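Local structure of lantibiotic dehydratase (Microbispora corallina, 5EHK) at residues A[175-180]-A[285-290]; A[833-838]-A[865-870]; A[4-9]-A[495-500]; A[734-739]-A[746-751]; A[957-962]-A[1019-1024]. The protein probably dehydrates serine and threonine residues of the NAI-107 precursor peptide, using glutamyl-tRNA for glutamylation followed by elimination of glutamate. All coordinates share one frame; numbering follows the deposited sequence.

Contact 1. Residues A[175-180]-A[285-290]; sequences EWLLSA and LRPPLD
Two leucines side by side on helix 174-185, Leu177 and Leu178, pack against Arg286 and Pro287 of the loop that follows strand 281-283. Leu177 has its CG anti to the backbone N (chi1 179°), which sends the branch out from the helix so that CD2 meets CG of the Pro287 ring at 3.8 Å; the two side chains run past each other in opposite directions. Leu178 takes the other common course, with CG anti to the carbonyl carbon (chi1 -75°). Its CA-CB bond does not aim at the loop, but the end of the side chain bends back to it. There CD2 serves two partners, CD of Pro287 at 4.0 Å and CG of Arg286, also at 4.0 Å. The Arg286 chain is extended from CG to NE and crosses Leu178 at about a right angle, giving its CG methylene to the contact while NE reaches a salt bridge with Glu185. No hydrogen bond spans the two segments, and all four touching residues are buried. Pro287 also touches Met174 on the same helix. Helix 294-306 borders both segments, with Leu295 and Val298 against Leu177, Val301 against Leu285 and His297 against Pro288.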
# COMPACT_ATOMS: atom_id res chain seq x y z
N GLU A 175 0.63 4.05 40.28
CA GLU A 175 1.32 5.30 40.05
C GLU A 175 1.62 5.95 41.40
O GLU A 175 2.72 6.42 41.64
CB GLU A 175 0.48 6.21 39.16
CG GLU A 175 1.29 7.27 38.46
CD GLU A 175 0.60 7.78 37.20
OE1 GLU A 175 -0.18 7.01 36.61
OE2 GLU A 175 0.87 8.94 36.79
N TRP A 176 0.62 5.94 42.28
CA TRP A 176 0.77 6.48 43.63
C TRP A 176 1.84 5.71 44.42
O TRP A 176 2.77 6.31 44.96
CB TRP A 176 -0.59 6.51 44.36
CG TRP A 176 -0.52 7.03 45.78
CD1 TRP A 176 -0.51 8.34 46.18
CD2 TRP A 176 -0.42 6.25 46.98
NE1 TRP A 176 -0.42 8.42 47.55
CE2 TRP A 176 -0.36 7.15 48.06
CE3 TRP A 176 -0.39 4.88 47.25
CZ2 TRP A 176 -0.27 6.73 49.38
CZ3 TRP A 176 -0.29 4.46 48.56
CH2 TRP A 176 -0.24 5.38 49.61
N LEU A 177 1.69 4.40 44.50
CA LEU A 177 2.63 3.58 45.26
C LEU A 177 4.06 3.71 44.75
O LEU A 177 5.01 3.70 45.54
CB LEU A 177 2.21 2.11 45.24
CG LEU A 177 3.17 1.20 46.01
CD1 LEU A 177 3.21 1.62 47.47
CD2 LEU A 177 2.76 -0.27 45.87
N LEU A 178 4.23 3.83 43.44
CA LEU A 178 5.57 3.93 42.88
C LEU A 178 6.30 5.21 43.30
O LEU A 178 7.51 5.18 43.52
CB LEU A 178 5.55 3.74 41.35
CG LEU A 178 5.36 2.28 40.90
CD1 LEU A 178 4.97 2.18 39.43
CD2 LEU A 178 6.58 1.42 41.22
N SER A 179 5.57 6.31 43.45
CA SER A 179 6.17 7.54 43.99
C SER A 179 6.87 7.31 45.33
O SER A 179 7.94 7.87 45.58
CB SER A 179 5.15 8.68 44.10
OG SER A 179 4.90 9.24 42.82
N ALA A 180 6.25 6.50 46.17
CA ALA A 180 6.82 6.16 47.47
C ALA A 180 7.97 5.15 47.36
O ALA A 180 8.96 5.26 48.09
CB ALA A 180 5.74 5.64 48.41
N LEU A 285 11.80 -3.82 45.81
CA LEU A 285 10.79 -2.92 46.33
C LEU A 285 9.59 -2.73 45.41
O LEU A 285 8.45 -2.66 45.88
CB LEU A 285 11.41 -1.56 46.70
CG LEU A 285 12.34 -1.62 47.91
CD1 LEU A 285 12.96 -0.26 48.16
CD2 LEU A 285 11.55 -2.08 49.12
N ARG A 286 9.84 -2.64 44.11
CA ARG A 286 8.78 -2.48 43.12
C ARG A 286 7.92 -3.74 43.02
O ARG A 286 8.43 -4.87 43.06
CB ARG A 286 9.39 -2.07 41.78
CG ARG A 286 9.97 -0.66 41.81
CD ARG A 286 10.61 -0.29 40.50
NE ARG A 286 10.92 1.13 40.44
CZ ARG A 286 11.70 1.70 39.52
NH1 ARG A 286 12.36 0.94 38.64
NH2 ARG A 286 11.88 3.02 39.53
N PRO A 287 6.60 -3.54 42.96
CA PRO A 287 5.62 -4.63 42.97
C PRO A 287 5.78 -5.49 41.73
O PRO A 287 5.77 -4.93 40.63
CB PRO A 287 4.28 -3.90 42.95
CG PRO A 287 4.57 -2.49 43.39
CD PRO A 287 5.96 -2.22 42.88
N PRO A 288 5.96 -6.81 41.89
CA PRO A 288 6.18 -7.76 40.78
C PRO A 288 5.00 -7.89 39.82
O PRO A 288 5.18 -8.41 38.72
CB PRO A 288 6.39 -9.10 41.50
CG PRO A 288 5.76 -8.91 42.86
CD PRO A 288 5.98 -7.48 43.20
N LEU A 289 3.83 -7.41 40.22
CA LEU A 289 2.59 -7.65 39.49
C LEU A 289 2.35 -9.15 39.27
O LEU A 289 2.12 -9.61 38.14
CB LEU A 289 2.55 -6.90 38.16
CG LEU A 289 2.89 -5.41 38.21
CD1 LEU A 289 2.60 -4.78 36.87
CD2 LEU A 289 2.12 -4.72 39.31
N ASP A 290 2.40 -9.91 40.35
CA ASP A 290 2.16 -11.34 40.24
C ASP A 290 0.80 -11.76 40.80
O ASP A 290 0.48 -12.94 40.82
CB ASP A 290 3.25 -12.12 40.95
CG ASP A 290 3.47 -11.65 42.37
OD1 ASP A 290 2.67 -10.83 42.90
OD2 ASP A 290 4.46 -12.11 42.97

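Contact 2. Residues A[833-838]-A[865-870]; sequences DFLRDQ and QHLRVR
Leu867, on strand 864-872, points its CB toward helix 828-837 and carries this contact to Phe834 and Leu835. From CB the chain turns with CG anti to the carbonyl carbon (chi1 -62°), and at CG it forks. Across this contact it is the CD1 branch that does the touching: the methyl reaches CD2 of the Phe834 ring at 3.9 Å and CD2 of Leu835 at 4.1 Å, so one carbon meets two successive helix residues. Phe834 and Leu867 pass in opposite directions, and the methyl comes to the ring obliquely. One face of that ring is covered by CB of Gln838, 3.5 Å above its centre, and the ring also meets Trp893 with the planes nearly perpendicular. Leu835 arrives by bending its tip toward the strand and touches Phe856 of the adjoining strand 853-861 as well. Away from the strand, Arg836 NH2 makes a salt bridge with Asp833 OD1 at 3.2 Å, and Asp833 OD2 bonds to Ser230 of the second subunit. With a buried leucine from the strand set against apolar residues of the helix, this is the layered packing of a helix on an antiparallel sheet, within the C-terminal region of the dehydratase.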
# COMPACT_ATOMS: atom_id res chain seq x y z
N ASP A 833 22.20 -6.50 -22.45
CA ASP A 833 23.20 -5.75 -23.23
C ASP A 833 24.40 -5.33 -22.40
O ASP A 833 25.54 -5.44 -22.85
CB ASP A 833 22.61 -4.51 -23.92
CG ASP A 833 21.94 -4.83 -25.25
OD1 ASP A 833 22.25 -5.90 -25.82
OD2 ASP A 833 21.07 -4.03 -25.69
N PHE A 834 24.14 -4.85 -21.18
CA PHE A 834 25.21 -4.43 -20.29
C PHE A 834 26.14 -5.63 -19.99
O PHE A 834 27.37 -5.49 -19.98
CB PHE A 834 24.63 -3.81 -19.01
CG PHE A 834 25.65 -3.09 -18.17
CD1 PHE A 834 25.94 -1.77 -18.42
CD2 PHE A 834 26.35 -3.77 -17.18
CE1 PHE A 834 26.87 -1.12 -17.69
CE2 PHE A 834 27.29 -3.12 -16.44
CZ PHE A 834 27.57 -1.78 -16.70
N LEU A 835 25.53 -6.79 -19.74
CA LEU A 835 26.24 -8.04 -19.54
C LEU A 835 27.05 -8.50 -20.74
O LEU A 835 28.16 -9.03 -20.59
CB LEU A 835 25.26 -9.14 -19.13
CG LEU A 835 24.65 -9.03 -17.73
CD1 LEU A 835 23.48 -9.98 -17.56
CD2 LEU A 835 25.73 -9.27 -16.65
N ARG A 836 26.51 -8.33 -21.94
CA ARG A 836 27.22 -8.72 -23.16
C ARG A 836 28.44 -7.83 -23.43
O ARG A 836 29.53 -8.33 -23.73
CB ARG A 836 26.26 -8.72 -24.37
CG ARG A 836 25.27 -9.89 -24.36
CD ARG A 836 24.46 -10.02 -25.63
NE ARG A 836 23.25 -9.19 -25.59
CZ ARG A 836 22.02 -9.65 -25.42
NH1 ARG A 836 21.80 -10.96 -25.30
NH2 ARG A 836 21.00 -8.80 -25.39
N ASP A 837 28.27 -6.53 -23.24
CA ASP A 837 29.23 -5.53 -23.67
C ASP A 837 30.09 -4.88 -22.58
O ASP A 837 31.26 -4.62 -22.81
CB ASP A 837 28.49 -4.41 -24.41
CG ASP A 837 27.71 -4.91 -25.61
OD1 ASP A 837 28.08 -5.93 -26.21
OD2 ASP A 837 26.73 -4.24 -25.96
N GLN A 838 29.51 -4.59 -21.42
CA GLN A 838 30.20 -3.78 -20.40
C GLN A 838 30.86 -4.59 -19.28
O GLN A 838 31.95 -4.25 -18.83
CB GLN A 838 29.27 -2.72 -19.80
CG GLN A 838 29.14 -1.43 -20.61
CD GLN A 838 28.31 -1.60 -21.88
OE1 GLN A 838 27.20 -2.15 -21.86
NE2 GLN A 838 28.85 -1.12 -23.00
N GLN A 865 15.63 -3.23 -9.50
CA GLN A 865 16.47 -4.28 -10.06
C GLN A 865 17.81 -3.74 -10.50
O GLN A 865 17.88 -2.71 -11.20
CB GLN A 865 15.78 -4.95 -11.25
CG GLN A 865 14.85 -6.08 -10.86
CD GLN A 865 14.00 -6.54 -12.02
OE1 GLN A 865 13.37 -5.72 -12.69
NE2 GLN A 865 13.98 -7.84 -12.29
N HIS A 866 18.88 -4.43 -10.10
CA HIS A 866 20.22 -4.02 -10.48
C HIS A 866 21.13 -5.23 -10.65
O HIS A 866 20.69 -6.35 -10.49
CB HIS A 866 20.75 -3.03 -9.47
CG HIS A 866 20.74 -3.55 -8.07
ND1 HIS A 866 19.58 -3.77 -7.38
CD2 HIS A 866 21.76 -3.85 -7.22
CE1 HIS A 866 19.87 -4.23 -6.17
NE2 HIS A 866 21.19 -4.27 -6.05
N LEU A 867 22.37 -4.99 -11.04
CA LEU A 867 23.35 -6.07 -11.11
C LEU A 867 24.30 -5.88 -9.95
O LEU A 867 24.56 -4.76 -9.54
CB LEU A 867 24.16 -6.03 -12.41
CG LEU A 867 23.32 -6.22 -13.66
CD1 LEU A 867 24.15 -5.97 -14.88
CD2 LEU A 867 22.73 -7.60 -13.65
N ARG A 868 24.78 -6.98 -9.40
CA ARG A 868 25.84 -6.89 -8.41
C ARG A 868 27.03 -7.65 -8.94
O ARG A 868 26.91 -8.79 -9.34
CB ARG A 868 25.37 -7.45 -7.08
CG ARG A 868 24.21 -6.69 -6.55
CD ARG A 868 23.94 -7.03 -5.14
NE ARG A 868 23.12 -6.00 -4.52
CZ ARG A 868 22.62 -6.06 -3.30
NH1 ARG A 868 22.85 -7.15 -2.56
NH2 ARG A 868 21.89 -5.06 -2.83
N VAL A 869 28.17 -7.01 -8.98
CA VAL A 869 29.34 -7.70 -9.46
C VAL A 869 30.33 -7.80 -8.32
O VAL A 869 30.58 -6.81 -7.65
CB VAL A 869 29.98 -6.96 -10.65
CG1 VAL A 869 31.20 -7.72 -11.15
CG2 VAL A 869 28.93 -6.78 -11.76
N ARG A 870 30.87 -8.99 -8.09
CA ARG A 870 31.86 -9.13 -7.01
C ARG A 870 33.28 -9.51 -7.45
O ARG A 870 33.44 -10.43 -8.22
CB ARG A 870 31.42 -10.13 -5.97
CG ARG A 870 32.29 -9.91 -4.76
CD ARG A 870 32.23 -10.98 -3.72
NE ARG A 870 32.53 -12.34 -4.17
CZ ARG A 870 33.69 -12.73 -4.67
NH1 ARG A 870 34.68 -11.87 -4.82
NH2 ARG A 870 33.85 -13.99 -5.03

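Contact 3. Residues A[4-9]-A[495-500]; sequences SPFRAW and ADLPNS
Ser4 OG, which accepts the backbone N-H of Phe6 at 3.0 Å (N-H...O angle 162°) and is also bonded to Glu387 O, shapes the turn from which Pro5 and Phe6 meet Leu497 and Pro498. The first bond closes an ST turn leading into strand 6-17, the N-terminal strand, which pairs antiparallel with strand 785-792. Across the contact everything is apolar. Pro5 sets its CB against the fork of Leu497, 3.7 Å from CD1 and 3.9 Å from CD2, and thus touches both branches. Phe6 has CG anti to the carbonyl carbon (chi1 -56°), which swings the ring toward the loop 495-500 although its CA-CB bond does not aim there. The ring and Leu497 cross at a slant, with CD2 of the leucine near CZ. Helix 380-395 closes in on both partners: Phe6 touches Ala390, while Leu497 and Pro498 touch Trp394. The loop then leads into strand 500-508, itself paired with 785-792, so the contact joins the start of one strand to the approach to another, and the two share a neighbour. Phe6 and Pro498 cross at about a right angle, and the proline meets the phenyl ring at its edge, its CG 3.8 Å from CE1 of Phe6 and its CD lying in the ring plane.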
# COMPACT_ATOMS: atom_id res chain seq x y z
N SER A 4 -19.20 -29.61 19.96
CA SER A 4 -18.44 -28.43 19.54
C SER A 4 -16.94 -28.67 19.69
O SER A 4 -16.54 -29.45 20.53
CB SER A 4 -18.81 -27.20 20.37
OG SER A 4 -17.94 -26.10 20.09
N PRO A 5 -16.11 -28.02 18.86
CA PRO A 5 -14.67 -28.13 19.08
C PRO A 5 -14.25 -27.37 20.33
O PRO A 5 -13.13 -27.56 20.80
CB PRO A 5 -14.07 -27.46 17.84
CG PRO A 5 -15.10 -26.48 17.42
CD PRO A 5 -16.43 -27.13 17.72
N PHE A 6 -15.12 -26.54 20.88
CA PHE A 6 -14.82 -25.88 22.15
C PHE A 6 -15.71 -26.44 23.27
O PHE A 6 -16.88 -26.78 23.02
CB PHE A 6 -14.99 -24.36 22.06
CG PHE A 6 -14.18 -23.72 20.97
CD1 PHE A 6 -12.80 -23.64 21.07
CD2 PHE A 6 -14.80 -23.22 19.84
CE1 PHE A 6 -12.05 -23.07 20.07
CE2 PHE A 6 -14.07 -22.65 18.83
CZ PHE A 6 -12.68 -22.57 18.95
N ARG A 7 -15.14 -26.56 24.47
CA ARG A 7 -15.88 -26.91 25.67
C ARG A 7 -15.71 -25.76 26.65
O ARG A 7 -14.59 -25.36 26.93
CB ARG A 7 -15.28 -28.18 26.29
CG ARG A 7 -15.86 -28.60 27.65
CD ARG A 7 -14.99 -29.65 28.39
NE ARG A 7 -14.72 -30.85 27.60
CZ ARG A 7 -15.48 -31.95 27.61
NH1 ARG A 7 -16.57 -31.99 28.37
NH2 ARG A 7 -15.16 -32.99 26.83
N ALA A 8 -16.81 -25.23 27.19
CA ALA A 8 -16.72 -24.17 28.20
C ALA A 8 -16.30 -24.71 29.56
O ALA A 8 -16.45 -25.90 29.85
CB ALA A 8 -18.05 -23.42 28.32
N TRP A 9 -15.74 -23.83 30.39
CA TRP A 9 -15.39 -24.15 31.78
C TRP A 9 -16.63 -24.39 32.62
O TRP A 9 -17.71 -23.95 32.25
CB TRP A 9 -14.64 -22.97 32.40
CG TRP A 9 -13.19 -22.88 32.09
CD1 TRP A 9 -12.48 -23.62 31.18
CD2 TRP A 9 -12.27 -21.98 32.69
NE1 TRP A 9 -11.16 -23.24 31.20
CE2 TRP A 9 -11.01 -22.22 32.11
CE3 TRP A 9 -12.38 -21.00 33.67
CZ2 TRP A 9 -9.87 -21.52 32.48
CZ3 TRP A 9 -11.26 -20.30 34.04
CH2 TRP A 9 -10.01 -20.56 33.44
N ALA A 495 -6.74 -28.74 13.14
CA ALA A 495 -5.39 -28.56 13.65
C ALA A 495 -5.08 -27.11 14.02
O ALA A 495 -4.10 -26.84 14.70
CB ALA A 495 -4.38 -29.03 12.63
N ASP A 496 -5.91 -26.19 13.54
CA ASP A 496 -5.70 -24.76 13.75
C ASP A 496 -6.48 -24.22 14.93
O ASP A 496 -6.47 -23.02 15.20
CB ASP A 496 -6.08 -23.98 12.48
CG ASP A 496 -5.16 -24.28 11.31
OD1 ASP A 496 -4.10 -24.92 11.53
OD2 ASP A 496 -5.49 -23.87 10.16
N LEU A 497 -7.17 -25.11 15.63
CA LEU A 497 -7.98 -24.66 16.74
C LEU A 497 -7.09 -24.05 17.80
O LEU A 497 -6.05 -24.60 18.14
CB LEU A 497 -8.81 -25.81 17.32
CG LEU A 497 -10.04 -26.26 16.52
CD1 LEU A 497 -10.47 -27.60 17.06
CD2 LEU A 497 -11.16 -25.25 16.62
N PRO A 498 -7.50 -22.91 18.34
CA PRO A 498 -6.70 -22.24 19.36
C PRO A 498 -6.77 -23.00 20.68
O PRO A 498 -7.71 -23.77 20.87
CB PRO A 498 -7.40 -20.90 19.52
CG PRO A 498 -8.84 -21.23 19.23
CD PRO A 498 -8.79 -22.23 18.12
N ASN A 499 -5.81 -22.76 21.57
CA ASN A 499 -5.83 -23.33 22.92
C ASN A 499 -7.03 -22.88 23.74
O ASN A 499 -7.72 -23.70 24.32
CB ASN A 499 -4.56 -23.00 23.69
CG ASN A 499 -3.30 -23.40 22.95
OD1 ASN A 499 -3.22 -24.46 22.32
ND2 ASN A 499 -2.27 -22.56 23.06
N SER A 500 -7.31 -21.58 23.77
CA SER A 500 -8.42 -21.10 24.58
C SER A 500 -9.00 -19.73 24.14
O SER A 500 -8.49 -19.11 23.22
CB SER A 500 -8.03 -21.09 26.06
OG SER A 500 -7.16 -20.02 26.42

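Contact 4. Residues A[734-739]-A[746-751]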
# COMPACT_ATOMS: atom_id res chain seq x y z
N GLN A 734 -17.96 4.15 26.03
CA GLN A 734 -19.24 4.03 26.76
C GLN A 734 -20.21 2.97 26.20
O GLN A 734 -20.39 2.83 24.99
CB GLN A 734 -19.97 5.36 26.91
CG GLN A 734 -20.62 5.89 25.65
CD GLN A 734 -19.62 6.53 24.71
OE1 GLN A 734 -18.41 6.54 24.97
NE2 GLN A 734 -20.13 7.10 23.62
N ARG A 735 -20.80 2.23 27.13
CA ARG A 735 -22.05 1.56 26.91
C ARG A 735 -23.01 2.47 27.66
O ARG A 735 -22.75 2.84 28.81
CB ARG A 735 -22.01 0.18 27.57
CG ARG A 735 -21.06 -0.80 26.91
CD ARG A 735 -20.89 -2.04 27.78
NE ARG A 735 -20.05 -3.06 27.14
CZ ARG A 735 -18.72 -3.03 27.10
NH1 ARG A 735 -18.05 -2.03 27.66
NH2 ARG A 735 -18.05 -4.00 26.50
N LEU A 736 -24.11 2.86 27.02
CA LEU A 736 -25.02 3.80 27.67
C LEU A 736 -26.50 3.44 27.45
O LEU A 736 -27.06 3.65 26.37
CB LEU A 736 -24.72 5.23 27.23
CG LEU A 736 -24.98 6.29 28.29
CD1 LEU A 736 -24.41 5.85 29.62
CD2 LEU A 736 -24.39 7.64 27.86
N LEU A 737 -27.11 2.87 28.50
CA LEU A 737 -28.52 2.47 28.47
C LEU A 737 -29.37 3.71 28.60
O LEU A 737 -29.41 4.35 29.65
CB LEU A 737 -28.82 1.55 29.65
CG LEU A 737 -29.83 0.41 29.48
CD1 LEU A 737 -30.84 0.73 28.40
CD2 LEU A 737 -29.12 -0.89 29.16
N LEU A 738 -30.09 4.04 27.53
CA LEU A 738 -30.88 5.26 27.52
C LEU A 738 -32.34 4.93 27.24
O LEU A 738 -32.65 4.14 26.35
CB LEU A 738 -30.38 6.28 26.49
CG LEU A 738 -28.96 6.85 26.56
CD1 LEU A 738 -28.72 7.69 25.33
CD2 LEU A 738 -28.71 7.64 27.85
N ASP A 739 -33.23 5.52 28.04
CA ASP A 739 -34.64 5.52 27.72
C ASP A 739 -35.00 6.80 26.95
O ASP A 739 -34.97 7.90 27.52
CB ASP A 739 -35.45 5.40 29.02
CG ASP A 739 -36.88 4.98 28.78
OD1 ASP A 739 -37.54 5.55 27.87
OD2 ASP A 739 -37.35 4.04 29.46
N ARG A 746 -32.95 12.07 26.86
CA ARG A 746 -32.98 12.65 25.52
C ARG A 746 -31.97 13.80 25.33
O ARG A 746 -31.54 14.08 24.21
CB ARG A 746 -34.39 13.11 25.14
CG ARG A 746 -35.21 12.05 24.43
CD ARG A 746 -36.57 12.59 24.06
NE ARG A 746 -37.29 13.02 25.26
CZ ARG A 746 -38.47 13.63 25.24
NH1 ARG A 746 -39.06 13.89 24.08
NH2 ARG A 746 -39.05 13.98 26.38
N VAL A 747 -31.62 14.48 26.42
CA VAL A 747 -30.63 15.55 26.32
C VAL A 747 -29.25 14.98 26.55
O VAL A 747 -28.26 15.50 26.08
CB VAL A 747 -30.88 16.71 27.32
CG1 VAL A 747 -32.37 17.03 27.42
CG2 VAL A 747 -30.30 16.38 28.69
N LEU A 748 -29.19 13.88 27.29
CA LEU A 748 -27.94 13.20 27.54
C LEU A 748 -27.40 12.63 26.23
O LEU A 748 -26.18 12.63 25.99
CB LEU A 748 -28.11 12.11 28.59
CG LEU A 748 -26.80 11.49 29.07
CD1 LEU A 748 -25.99 12.48 29.89
CD2 LEU A 748 -27.10 10.24 29.88
N LEU A 749 -28.31 12.14 25.39
CA LEU A 749 -27.96 11.60 24.09
C LEU A 749 -27.44 12.70 23.19
O LEU A 749 -26.59 12.46 22.33
CB LEU A 749 -29.15 10.90 23.43
CG LEU A 749 -28.94 10.41 21.99
CD1 LEU A 749 -28.09 9.18 21.96
CD2 LEU A 749 -30.26 10.17 21.26
N ARG A 750 -27.95 13.91 23.37
CA ARG A 750 -27.51 15.01 22.53
C ARG A 750 -26.09 15.42 22.89
O ARG A 750 -25.25 15.59 22.01
CB ARG A 750 -28.46 16.21 22.64
CG ARG A 750 -28.14 17.37 21.69
CD ARG A 750 -29.18 18.46 21.88
NE ARG A 750 -28.98 19.63 21.03
CZ ARG A 750 -29.85 20.63 20.95
NH1 ARG A 750 -30.96 20.60 21.68
NH2 ARG A 750 -29.61 21.66 20.15
N ASP A 751 -25.83 15.55 24.18
CA ASP A 751 -24.51 15.93 24.67
C ASP A 751 -23.50 14.86 24.29
O ASP A 751 -22.38 15.17 23.88
CB ASP A 751 -24.54 16.09 26.19
CG ASP A 751 -23.30 16.76 26.73
OD1 ASP A 751 -22.70 17.60 26.02
OD2 ASP A 751 -22.90 16.44 27.87
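Different first torsions let Leu738 mesh with Leu748 and Leu749: in Leu738, CG lies anti to the carbonyl carbon (chi1 -60°), whereas in the two helix leucines it lies anti to the backbone N. The fork of Leu738 is thereby divided between the pair. Its CD2 meets CD2 of Leu748 at 3.7 Å, the side chains crossing near a right angle, while its CD1 lies 3.7 Å from CD1 of Leu749 and 3.8 Å from CB of the same residue. Leu736, two residues earlier on the same side of the strand, adds a looser touch from its CD2 to Leu748 CD2 at 4.3 Å. All four leucines are buried. Strand 735-739 and helix 743-755 follow each other through a short turn, and the axes of strand 735-739 and of residues 746-751 run at 136°, 8.7 Å apart at closest approach. The strand forms an antiparallel pair with 726-730; Leu749 also rests on Trp710 and Leu714 of helix 707-721, and Leu748 on Ile134 of helix 119-138.

Contact 5. Residues A[957-962]-A[1019-1024]; sequences SAAALA and KLIDPT
At the C-terminal end of helix 1014-1020 the chain leaves helical geometry at Ile1021, and the segment that follows lies against helix 950-965 within the helical part of the C-terminal region. Ala959 is the helix residue that meets it. Its CB points toward the loop and touches two groups at the same distance: CG2 of Ile1021 at 3.6 Å and CG of the Pro1023 ring at 3.6 Å. Ile1021 offers its CG2 branch because CG1 is turned anti to the carbonyl carbon (chi1 -52°), which places CG2 anti to the backbone N. The proline aims its ring at the helix, and its CG also comes 4.0 Å from the carbonyl oxygen of Ala959. Asp1022 between them points its CB away from the helix, and its OD1 accepts a hydrogen bond from the backbone N of Gly1025. Helix 1090-1109 runs along both partners, with Ala1103 against Ile1021, Val1104 against Pro1023 and Leu1097 against Ala958 of helix 950-965. The contact has no hydrogen bond or charge pair between its segments and buries all three touching residues. Its cohesion therefore probably rests on dispersion and the exclusion of water, and the small alanine side chain lets the loop backbone approach the helix closely.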
# COMPACT_ATOMS: atom_id res chain seq x y z
N SER A 957 21.30 -25.26 -19.62
CA SER A 957 22.25 -24.95 -18.56
C SER A 957 21.87 -25.62 -17.23
O SER A 957 22.74 -26.15 -16.54
CB SER A 957 22.42 -23.44 -18.39
OG SER A 957 23.59 -23.12 -17.67
N ALA A 958 20.59 -25.65 -16.89
CA ALA A 958 20.18 -26.35 -15.68
C ALA A 958 20.54 -27.83 -15.72
O ALA A 958 21.17 -28.36 -14.79
CB ALA A 958 18.73 -26.20 -15.44
N ALA A 959 20.16 -28.49 -16.81
CA ALA A 959 20.34 -29.93 -16.93
C ALA A 959 21.81 -30.29 -16.95
O ALA A 959 22.23 -31.31 -16.37
CB ALA A 959 19.66 -30.44 -18.17
N ALA A 960 22.60 -29.43 -17.59
CA ALA A 960 24.04 -29.63 -17.66
C ALA A 960 24.70 -29.51 -16.28
O ALA A 960 25.66 -30.23 -15.99
CB ALA A 960 24.66 -28.65 -18.63
N LEU A 961 24.19 -28.60 -15.44
CA LEU A 961 24.71 -28.48 -14.08
C LEU A 961 24.36 -29.70 -13.25
O LEU A 961 25.21 -30.26 -12.56
CB LEU A 961 24.24 -27.19 -13.40
CG LEU A 961 24.94 -26.75 -12.11
CD1 LEU A 961 24.95 -25.23 -12.02
CD2 LEU A 961 24.28 -27.33 -10.87
N ALA A 962 23.09 -30.11 -13.30
CA ALA A 962 22.62 -31.32 -12.62
C ALA A 962 23.44 -32.54 -12.97
O ALA A 962 23.80 -33.30 -12.06
CB ALA A 962 21.16 -31.57 -12.92
N LYS A 1019 14.05 -34.59 -26.70
CA LYS A 1019 15.06 -34.74 -27.74
C LYS A 1019 16.17 -33.70 -27.60
O LYS A 1019 17.34 -33.99 -27.88
CB LYS A 1019 14.42 -34.64 -29.13
CG LYS A 1019 13.52 -35.83 -29.50
CD LYS A 1019 12.72 -35.52 -30.76
CE LYS A 1019 13.62 -35.21 -31.96
NZ LYS A 1019 12.82 -34.94 -33.19
N LEU A 1020 15.80 -32.50 -27.17
CA LEU A 1020 16.73 -31.39 -27.01
C LEU A 1020 17.55 -31.52 -25.71
O LEU A 1020 18.78 -31.48 -25.74
CB LEU A 1020 15.99 -30.05 -27.04
CG LEU A 1020 16.80 -28.76 -27.08
CD1 LEU A 1020 17.53 -28.66 -28.38
CD2 LEU A 1020 15.90 -27.55 -26.89
N ILE A 1021 16.86 -31.67 -24.59
CA ILE A 1021 17.51 -31.67 -23.29
C ILE A 1021 17.79 -33.09 -22.84
O ILE A 1021 17.01 -33.67 -22.08
CB ILE A 1021 16.66 -30.92 -22.24
CG1 ILE A 1021 16.28 -29.53 -22.76
CG2 ILE A 1021 17.39 -30.80 -20.91
CD1 ILE A 1021 15.10 -28.94 -22.05
N ASP A 1022 18.92 -33.63 -23.29
CA ASP A 1022 19.28 -35.04 -23.06
C ASP A 1022 20.75 -35.22 -22.64
O ASP A 1022 21.58 -35.71 -23.41
CB ASP A 1022 18.98 -35.87 -24.32
CG ASP A 1022 19.22 -37.37 -24.14
OD1 ASP A 1022 19.35 -37.84 -22.98
OD2 ASP A 1022 19.28 -38.07 -25.18
N PRO A 1023 21.06 -34.82 -21.40
CA PRO A 1023 22.43 -34.91 -20.93
C PRO A 1023 22.84 -36.36 -20.78
O PRO A 1023 23.93 -36.72 -21.20
CB PRO A 1023 22.39 -34.22 -19.55
CG PRO A 1023 21.03 -33.55 -19.48
CD PRO A 1023 20.13 -34.35 -20.36
N THR A 1024 21.96 -37.18 -20.21
CA THR A 1024 22.29 -38.59 -19.96
C THR A 1024 22.60 -39.33 -21.27
O THR A 1024 23.48 -40.18 -21.31
CB THR A 1024 21.17 -39.32 -19.20
OG1 THR A 1024 20.70 -38.50 -18.13
CG2 THR A 1024 21.68 -40.64 -18.64

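Contact 3 opens first along the chain, joining the N-terminal strand 6-17 to a loop nearly 490 residues later, and contact 1 is nested inside the span it closes, with centres about 37 Å apart. Contacts 4, 2 and 5 then follow in series. Contacts 1 and 4 both lie in the N-terminal dehydratase region, while contacts 2 and 5 share the C-terminal region, their centres about 26 Å apart. That pair lies far from contacts 1 and 4, up to about 78 Å between the centres of contacts 4 and 5, so the two regions are well separated in space. None of the five touches another. Each is a small apolar contact, with contact 2 reaching the second subunit through Asp833.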